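Haloacid dehalogenase-like hydrolase (Bacteroides thetaiotaomicron, PDB 1YMQ) probably hydrolyses phosphate esters of sugars as a magnesium-dependent phosphatase of the haloacid dehalogenase superfamily. Local coordinates at residues D8-L13 against T43-A48; C104-E109 against K145-M150. All coordinates share one frame; numbering follows the deposited sequence.

In the fold
Contact 1 forms part of the haloacid dehalogenase metal site, probably the active site: two loops, each following a parallel strand of the central sheet, close round a magnesium ion and a sulfate. Contact 2 belongs to a separate small antiparallel sheet, part of the cap that family members set over such a site. Their centres lie about 17 Å apart, yet the two meet directly. The amide of Q149, from contact 2, reaches the loop of contact 1 through a probable hydrogen bond from NE2 to G44 O, 2.8 Å long, and P46 CB packs on V107 CG1 at 3.6 Å. The side chain of Q149 still ends about 12 Å from the magnesium.

Contact 1 (D8-L13 against T43-A48); sequences DIDGTL and TGRPKA. With MG (magnesium ion), chain B; SO4 (sulfate ion), chain D.
The HAD-type DxDx(T/V) loop, 8-13, meets the loop 43-48 at the active site, where D10 and R45 form a salt bridge beside a bound sulfate. R45 grips the carboxylate side-on. NE gives a nearly straight bond of 2.9 Å to D10 OD2, in the guanidinium plane and on the syn lone pair. NH2 reaches D10 OD1 at the same length but more bent (149°), with the carboxylate and guanidinium planes 31° apart. An extended chain from CG to NE carries the arginine across to D10, and NH1 is held by the backbone oxygen of I49. Were R45 cut back to an alanine, the D10 carboxylate would probably be left without its charged mate and freer to turn beside the sulfate.

Both loops follow neighbouring parallel strands of the Rossmann-like HAD core, so their ends converge on one anion. T43 OG1, placed anti to its own backbone N (chi1 -174°), donates to sulfate O1 at 2.7 Å while accepting from R45 N in an ST turn. I9 N and D10 N also bond to O1, and G44 N takes O4 at 3.0 Å. Magnesium is bound by D8 OD1 at 2.2 Å, by the backbone oxygen of D10, by sulfate O2 and by two waters; D211 is a further metal ligand. T12 OG1 steadies D8 OD1 from the anti side, and K188 pairs with D8 OD2. I9 CD1 lies 3.7 Å from T43 CB, an apolar contact between the two loops.

Contact 2 (C104-E109 against K145-M150); sequences CIFVEE and KEVIQM
F106 and M150 cross obliquely on one face of the small sheet, with M150 SD 3.9 Å from F106 CE2. This is an oblique Met-aromatic contact, the sulfur 61° off the ring normal. V147 CG2 approaches F106 CD2 from the other side of the ring plane, 4.1 Å away. C104 SG adds a looser contact to M150 CB, and helix 87-100 packs against this face through V90, M93 and C97.

On the other face stand V107 and Q149, whose amide is held by G44 and N69. Strand 104-107 is the middle member of a three-stranded antiparallel sheet in the cap, and its pairing with 149-152 includes a classic beta bulge, in which I148 and Q149 both face V107. V107 N bonds to Q149 O at 2.8 Å, whereas V107 O takes I148 N at 2.8 Å and Q149 N only weakly, at 3.4 Å.

Within the bulge, I148 CG1 is anti to the carbonyl carbon (chi1 -58°), which brings CD1 to within 3.5 Å of E109 N. The E108 carboxylate, hydrogen-bonded through OE2 to N111 ND2, lies against the aliphatic part of K145, with E108 OE2 3.5 Å from K145 CG. A water bridges E109 N to both the backbone oxygen and OE1 of E146.

Contact 1 (D8-L13 against T43-A48)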
ATOM      1  N   ASP A   8       4.954  -0.252  -5.202  1.00 13.03           N
ATOM      2  CA  ASP A   8       3.934  -0.938  -4.419  1.00 13.23           C
ATOM      3  C   ASP A   8       4.571  -2.328  -4.145  1.00 13.97           C
ATOM      4  O   ASP A   8       5.470  -2.774  -4.875  1.00 13.30           O
ATOM      5  CB  ASP A   8       2.692  -1.117  -5.289  1.00 16.99           C
ATOM      6  CG  ASP A   8       1.737  -2.059  -4.692  1.00 26.27           C
ATOM      7  OD1 ASP A   8       1.284  -2.935  -5.441  1.00 23.98           O
ATOM      8  OD2 ASP A   8       1.480  -1.915  -3.462  1.00 25.45           O
ATOM      9  N   ILE A   9       4.111  -3.036  -3.125  1.00 15.10           N
ATOM     10  CA  ILE A   9       4.715  -4.347  -2.848  1.00 16.62           C
ATOM     11  C   ILE A   9       4.013  -5.493  -3.576  1.00 17.21           C
ATOM     12  O   ILE A   9       4.544  -6.047  -4.546  1.00 15.28           O
ATOM     13  CB  ILE A   9       4.679  -4.682  -1.319  1.00 12.66           C
ATOM     14  CG1 ILE A   9       5.542  -3.676  -0.557  1.00 14.63           C
ATOM     15  CG2 ILE A   9       5.235  -6.139  -1.059  1.00 15.29           C
ATOM     16  CD1 ILE A   9       5.503  -3.814   1.033  1.00 13.96           C
ATOM     17  N   ASP A  10       2.813  -5.816  -3.118  1.00 15.69           N
ATOM     18  CA  ASP A  10       2.071  -6.963  -3.623  1.00 20.08           C
ATOM     19  C   ASP A  10       1.578  -6.853  -5.060  1.00 17.80           C
ATOM     20  O   ASP A  10       0.721  -6.057  -5.367  1.00 17.55           O
ATOM     21  CB  ASP A  10       0.913  -7.294  -2.664  1.00 24.65           C
ATOM     22  CG  ASP A  10       1.401  -7.510  -1.250  1.00 30.55           C
ATOM     23  OD1 ASP A  10       2.143  -8.488  -1.013  1.00 26.40           O
ATOM     24  OD2 ASP A  10       1.076  -6.681  -0.374  1.00 33.84           O
ATOM     25  N   GLY A  11       2.121  -7.713  -5.928  1.00 14.95           N
ATOM     26  CA  GLY A  11       1.748  -7.657  -7.328  1.00 16.05           C
ATOM     27  C   GLY A  11       2.676  -6.715  -8.131  1.00 18.09           C
ATOM     28  O   GLY A  11       2.556  -6.634  -9.339  1.00 20.22           O
ATOM     29  N   THR A  12       3.613  -6.021  -7.465  1.00 16.73           N
ATOM     30  CA  THR A  12       4.509  -5.100  -8.174  1.00 13.63           C
ATOM     31  C   THR A  12       5.967  -5.541  -7.942  1.00 11.18           C
ATOM     32  O   THR A  12       6.694  -5.803  -8.892  1.00 14.47           O
ATOM     33  CB  THR A  12       4.217  -3.670  -7.717  1.00 12.52           C
ATOM     34  OG1 THR A  12       2.865  -3.349  -8.084  1.00 15.03           O
ATOM     35  CG2 THR A  12       5.191  -2.673  -8.372  1.00 10.23           C
ATOM     36  N   LEU A  13       6.364  -5.676  -6.680  1.00 12.17           N
ATOM     37  CA  LEU A  13       7.675  -6.243  -6.326  1.00 13.24           C
ATOM     38  C   LEU A  13       7.536  -7.757  -6.082  1.00 14.39           C
ATOM     39  O   LEU A  13       8.315  -8.571  -6.583  1.00 14.91           O
ATOM     40  CB  LEU A  13       8.194  -5.600  -5.026  1.00 12.03           C
ATOM     41  CG  LEU A  13       8.612  -4.110  -5.197  1.00 10.92           C
ATOM     42  CD1 LEU A  13       8.887  -3.474  -3.838  1.00 11.32           C
ATOM     43  CD2 LEU A  13       9.887  -4.052  -6.085  1.00 13.73           C
ATOM     44  N   THR A  43       3.084   1.148   0.064  1.00 16.25           N
ATOM     45  CA  THR A  43       2.177   0.030   0.294  1.00 12.54           C
ATOM     46  C   THR A  43       0.956   0.351   1.170  1.00 17.83           C
ATOM     47  O   THR A  43       0.972   1.309   1.949  1.00 14.49           O
ATOM     48  CB  THR A  43       2.980  -1.142   0.949  1.00 16.24           C
ATOM     49  OG1 THR A  43       2.127  -2.302   1.062  1.00 13.81           O
ATOM     50  CG2 THR A  43       3.562  -0.742   2.319  1.00 12.60           C
ATOM     51  N   GLY A  44      -0.120  -0.421   0.959  1.00 19.64           N
ATOM     52  CA  GLY A  44      -1.309  -0.263   1.788  1.00 14.12           C
ATOM     53  C   GLY A  44      -1.047  -1.049   3.053  1.00 15.56           C
ATOM     54  O   GLY A  44      -1.795  -0.924   4.037  1.00 16.83           O
ATOM     55  N   ARG A  45      -0.026  -1.921   3.056  1.00 16.16           N
ATOM     56  CA  ARG A  45       0.255  -2.661   4.296  1.00 18.95           C
ATOM     57  C   ARG A  45       0.811  -1.797   5.439  1.00 22.50           C
ATOM     58  O   ARG A  45       1.588  -0.872   5.214  1.00 16.77           O
ATOM     59  CB  ARG A  45       1.331  -3.731   4.118  1.00 18.29           C
ATOM     60  CG  ARG A  45       0.996  -4.920   3.185  1.00 20.39           C
ATOM     61  CD  ARG A  45       2.183  -5.903   3.218  1.00 19.98           C
ATOM     62  NE  ARG A  45       1.952  -7.033   2.318  1.00 19.82           N
ATOM     63  CZ  ARG A  45       2.095  -8.312   2.670  1.00 24.47           C
ATOM     64  NH1 ARG A  45       2.461  -8.635   3.908  1.00 20.06           N
ATOM     65  NH2 ARG A  45       1.884  -9.276   1.776  1.00 20.99           N
ATOM     66  N   PRO A  46       0.418  -2.118   6.689  1.00 22.10           N
ATOM     67  CA  PRO A  46       0.937  -1.400   7.861  1.00 20.28           C
ATOM     68  C   PRO A  46       2.363  -1.960   7.995  1.00 21.44           C
ATOM     69  O   PRO A  46       2.618  -3.120   7.656  1.00 18.80           O
ATOM     70  CB  PRO A  46       0.074  -1.925   9.025  1.00 21.92           C
ATOM     71  CG  PRO A  46      -1.194  -2.377   8.382  1.00 25.43           C
ATOM     72  CD  PRO A  46      -0.878  -2.787   6.960  1.00 18.29           C
ATOM     73  N   LYS A  47       3.289  -1.160   8.499  1.00 20.50           N
ATOM     74  CA  LYS A  47       4.648  -1.607   8.724  1.00 20.91           C
ATOM     75  C   LYS A  47       4.677  -2.946   9.462  1.00 25.02           C
ATOM     76  O   LYS A  47       5.510  -3.813   9.177  1.00 25.45           O
ATOM     77  CB  LYS A  47       5.379  -0.550   9.567  1.00 27.46           C
ATOM     78  CG  LYS A  47       6.670  -1.011  10.189  1.00 31.83           C
ATOM     79  CD  LYS A  47       7.168  -0.073  11.276  1.00 36.66           C
ATOM     80  CE  LYS A  47       8.424  -0.663  11.887  1.00 37.17           C
ATOM     81  NZ  LYS A  47       8.954   0.112  13.035  1.00 29.69           N
ATOM     82  N   ALA A  48       3.777  -3.111  10.439  1.00 26.19           N
ATOM     83  CA  ALA A  48       3.764  -4.325  11.235  1.00 27.44           C
ATOM     84  C   ALA A  48       3.643  -5.621  10.446  1.00 31.12           C
ATOM     85  O   ALA A  48       4.127  -6.663  10.900  1.00 29.16           O
ATOM     86  CB  ALA A  48       2.665  -4.269  12.269  1.00 31.33           C
TER
HETATM   87 MG    MG B 262      -0.505  -4.153  -5.142  1.00 11.04          MG
HETATM   88  S   SO4 D 301       0.057  -3.378  -1.535  1.00 48.64           S
HETATM   89  O1  SO4 D 301       1.530  -3.313  -1.402  1.00 27.91           O
HETATM   90  O2  SO4 D 301      -0.284  -4.064  -2.848  1.00 37.47           O
HETATM   91  O3  SO4 D 301      -0.460  -4.199  -0.374  1.00 43.24           O
HETATM   92  O4  SO4 D 301      -0.646  -2.044  -1.516  1.00 24.03           O
HETATM   93  O   HOH W   1      -2.302  -5.566  -5.699  1.00 24.40           O
HETATM   94  O   HOH W   2      -1.884  -2.285  -5.076  1.00 27.30           O

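Contact 2 (C104-E109 against K145-M150)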
ATOM      1  N   CYS A 104     -13.102  -6.552  10.461  1.00 20.30           N
ATOM      2  CA  CYS A 104     -12.457  -5.266  10.178  1.00 20.30           C
ATOM      3  C   CYS A 104     -11.188  -5.147  11.008  1.00 24.38           C
ATOM      4  O   CYS A 104     -11.200  -5.373  12.220  1.00 21.07           O
ATOM      5  CB  CYS A 104     -13.431  -4.102  10.431  1.00 20.39           C
ATOM      6  SG  CYS A 104     -12.722  -2.437   9.948  1.00 24.29           S
ATOM      7  N   ILE A 105     -10.073  -4.808  10.337  1.00 21.97           N
ATOM      8  CA  ILE A 105      -8.819  -4.602  11.009  1.00 18.33           C
ATOM      9  C   ILE A 105      -8.693  -3.098  11.336  1.00 19.44           C
ATOM     10  O   ILE A 105      -9.082  -2.225  10.542  1.00 20.77           O
ATOM     11  CB  ILE A 105      -7.600  -5.080  10.115  1.00 19.33           C
ATOM     12  CG1 ILE A 105      -7.712  -6.607   9.942  1.00 23.79           C
ATOM     13  CG2 ILE A 105      -6.259  -4.732  10.778  1.00 15.85           C
ATOM     14  CD1 ILE A 105      -6.758  -7.249   8.987  1.00 24.45           C
ATOM     15  N   PHE A 106      -8.165  -2.817  12.517  1.00 20.69           N
ATOM     16  CA  PHE A 106      -7.946  -1.438  12.947  1.00 18.48           C
ATOM     17  C   PHE A 106      -6.473  -1.342  13.253  1.00 20.12           C
ATOM     18  O   PHE A 106      -5.961  -2.044  14.123  1.00 20.49           O
ATOM     19  CB  PHE A 106      -8.782  -1.097  14.192  1.00 17.57           C
ATOM     20  CG  PHE A 106     -10.231  -1.089  13.913  1.00 19.66           C
ATOM     21  CD1 PHE A 106     -10.965  -2.266  13.953  1.00 20.32           C
ATOM     22  CD2 PHE A 106     -10.883   0.090  13.597  1.00 21.38           C
ATOM     23  CE1 PHE A 106     -12.328  -2.266  13.696  1.00 17.50           C
ATOM     24  CE2 PHE A 106     -12.222   0.083  13.341  1.00 20.34           C
ATOM     25  CZ  PHE A 106     -12.953  -1.119  13.399  1.00 22.19           C
ATOM     26  N   VAL A 107      -5.779  -0.478  12.528  1.00 16.99           N
ATOM     27  CA  VAL A 107      -4.359  -0.326  12.737  1.00 16.12           C
ATOM     28  C   VAL A 107      -4.001   1.002  13.426  1.00 23.19           C
ATOM     29  O   VAL A 107      -4.389   2.081  12.978  1.00 15.79           O
ATOM     30  CB  VAL A 107      -3.576  -0.366  11.368  1.00 18.19           C
ATOM     31  CG1 VAL A 107      -2.092  -0.549  11.614  1.00 19.96           C
ATOM     32  CG2 VAL A 107      -4.115  -1.517  10.474  1.00 22.08           C
ATOM     33  N   GLU A 108      -3.230   0.895  14.504  1.00 21.66           N
ATOM     34  CA  GLU A 108      -2.752   2.035  15.261  1.00 20.11           C
ATOM     35  C   GLU A 108      -1.263   2.146  14.959  1.00 24.38           C
ATOM     36  O   GLU A 108      -0.697   1.317  14.247  1.00 26.71           O
ATOM     37  CB  GLU A 108      -2.949   1.800  16.772  1.00 21.50           C
ATOM     38  CG  GLU A 108      -4.391   1.618  17.153  1.00 19.68           C
ATOM     39  CD  GLU A 108      -4.519   1.098  18.587  1.00 31.15           C
ATOM     40  OE1 GLU A 108      -3.899   1.688  19.469  1.00 27.91           O
ATOM     41  OE2 GLU A 108      -5.210   0.084  18.802  1.00 29.92           O
ATOM     42  N   GLU A 109      -0.614   3.171  15.485  1.00 26.09           N
ATOM     43  CA  GLU A 109       0.814   3.328  15.237  1.00 25.82           C
ATOM     44  C   GLU A 109       1.627   2.162  15.799  1.00 29.85           C
ATOM     45  O   GLU A 109       2.595   1.721  15.183  1.00 31.26           O
ATOM     46  CB  GLU A 109       1.343   4.611  15.874  1.00 26.48           C
ATOM     47  CG  GLU A 109       2.837   4.792  15.582  1.00 28.13           C
ATOM     48  CD  GLU A 109       3.326   6.188  15.914  1.00 30.75           C
ATOM     49  OE1 GLU A 109       4.378   6.580  15.366  1.00 31.29           O
ATOM     50  OE2 GLU A 109       2.664   6.875  16.713  1.00 34.74           O
ATOM     51  N   LYS A 145      -9.587   3.860  20.005  1.00 30.65           N
ATOM     52  CA  LYS A 145      -8.187   4.242  19.858  1.00 30.27           C
ATOM     53  C   LYS A 145      -7.992   5.108  18.616  1.00 29.66           C
ATOM     54  O   LYS A 145      -8.830   5.153  17.738  1.00 27.62           O
ATOM     55  CB  LYS A 145      -7.288   3.002  19.711  1.00 33.96           C
ATOM     56  CG  LYS A 145      -7.330   1.973  20.873  1.00 31.76           C
ATOM     57  CD  LYS A 145      -7.001   2.567  22.239  1.00 39.73           C
ATOM     58  CE  LYS A 145      -5.634   3.236  22.281  1.00 46.15           C
ATOM     59  NZ  LYS A 145      -5.024   3.201  23.665  1.00 54.82           N
ATOM     60  N   GLU A 146      -6.879   5.810  18.585  1.00 30.77           N
ATOM     61  CA  GLU A 146      -6.510   6.635  17.439  1.00 29.58           C
ATOM     62  C   GLU A 146      -6.115   5.656  16.307  1.00 24.34           C
ATOM     63  O   GLU A 146      -5.078   5.034  16.349  1.00 22.74           O
ATOM     64  CB  GLU A 146      -5.314   7.482  17.833  1.00 35.26           C
ATOM     65  CG  GLU A 146      -4.669   8.264  16.712  1.00 49.28           C
ATOM     66  CD  GLU A 146      -3.355   8.898  17.163  1.00 59.01           C
ATOM     67  OE1 GLU A 146      -2.266   8.280  16.982  1.00 64.38           O
ATOM     68  OE2 GLU A 146      -3.423  10.012  17.724  1.00 64.60           O
ATOM     69  N   VAL A 147      -6.939   5.575  15.285  1.00 21.02           N
ATOM     70  CA  VAL A 147      -6.717   4.645  14.194  1.00 18.54           C
ATOM     71  C   VAL A 147      -6.157   5.324  12.937  1.00 18.49           C
ATOM     72  O   VAL A 147      -6.731   6.276  12.413  1.00 18.03           O
ATOM     73  CB  VAL A 147      -8.029   3.933  13.850  1.00 21.15           C
ATOM     74  CG1 VAL A 147      -7.826   2.997  12.628  1.00 20.22           C
ATOM     75  CG2 VAL A 147      -8.491   3.117  15.074  1.00 23.73           C
ATOM     76  N   ILE A 148      -5.042   4.789  12.471  1.00 14.97           N
ATOM     77  CA  ILE A 148      -4.400   5.321  11.273  1.00 16.58           C
ATOM     78  C   ILE A 148      -5.032   4.751  10.011  1.00 15.56           C
ATOM     79  O   ILE A 148      -5.228   5.472   9.012  1.00 17.11           O
ATOM     80  CB  ILE A 148      -2.896   5.025  11.347  1.00 14.23           C
ATOM     81  CG1 ILE A 148      -2.371   5.663  12.637  1.00 18.80           C
ATOM     82  CG2 ILE A 148      -2.169   5.557  10.044  1.00 17.19           C
ATOM     83  CD1 ILE A 148      -0.872   5.520  12.916  1.00 20.47           C
ATOM     84  N   GLN A 149      -5.347   3.453  10.038  1.00 16.90           N
ATOM     85  CA  GLN A 149      -5.988   2.852   8.909  1.00 15.09           C
ATOM     86  C   GLN A 149      -6.942   1.712   9.373  1.00 15.86           C
ATOM     87  O   GLN A 149      -6.634   1.011  10.321  1.00 18.19           O
ATOM     88  CB  GLN A 149      -4.902   2.237   7.975  1.00 12.64           C
ATOM     89  CG  GLN A 149      -5.464   1.438   6.781  1.00 16.34           C
ATOM     90  CD  GLN A 149      -4.357   1.131   5.673  1.00 16.78           C
ATOM     91  OE1 GLN A 149      -4.033   1.995   4.902  1.00 20.12           O
ATOM     92  NE2 GLN A 149      -3.888  -0.131   5.666  1.00 18.00           N
ATOM     93  N   MET A 150      -8.090   1.589   8.712  1.00 15.80           N
ATOM     94  CA  MET A 150      -8.962   0.449   9.043  1.00 19.03           C
ATOM     95  C   MET A 150      -9.187  -0.301   7.745  1.00 20.13           C
ATOM     96  O   MET A 150      -9.269   0.281   6.632  1.00 18.86           O
ATOM     97  CB  MET A 150     -10.306   0.885   9.685  1.00 24.20           C
ATOM     98  CG  MET A 150     -10.822   2.185   9.325  1.00 33.60           C
ATOM     99  SD  MET A 150     -12.276   2.644  10.413  1.00 22.51           S
ATOM    100  CE  MET A 150     -12.918   3.950   9.353  1.00 15.00           C
TER
HETATM  101  O   HOH W   3      -2.186   5.288  16.722  1.00 25.62           O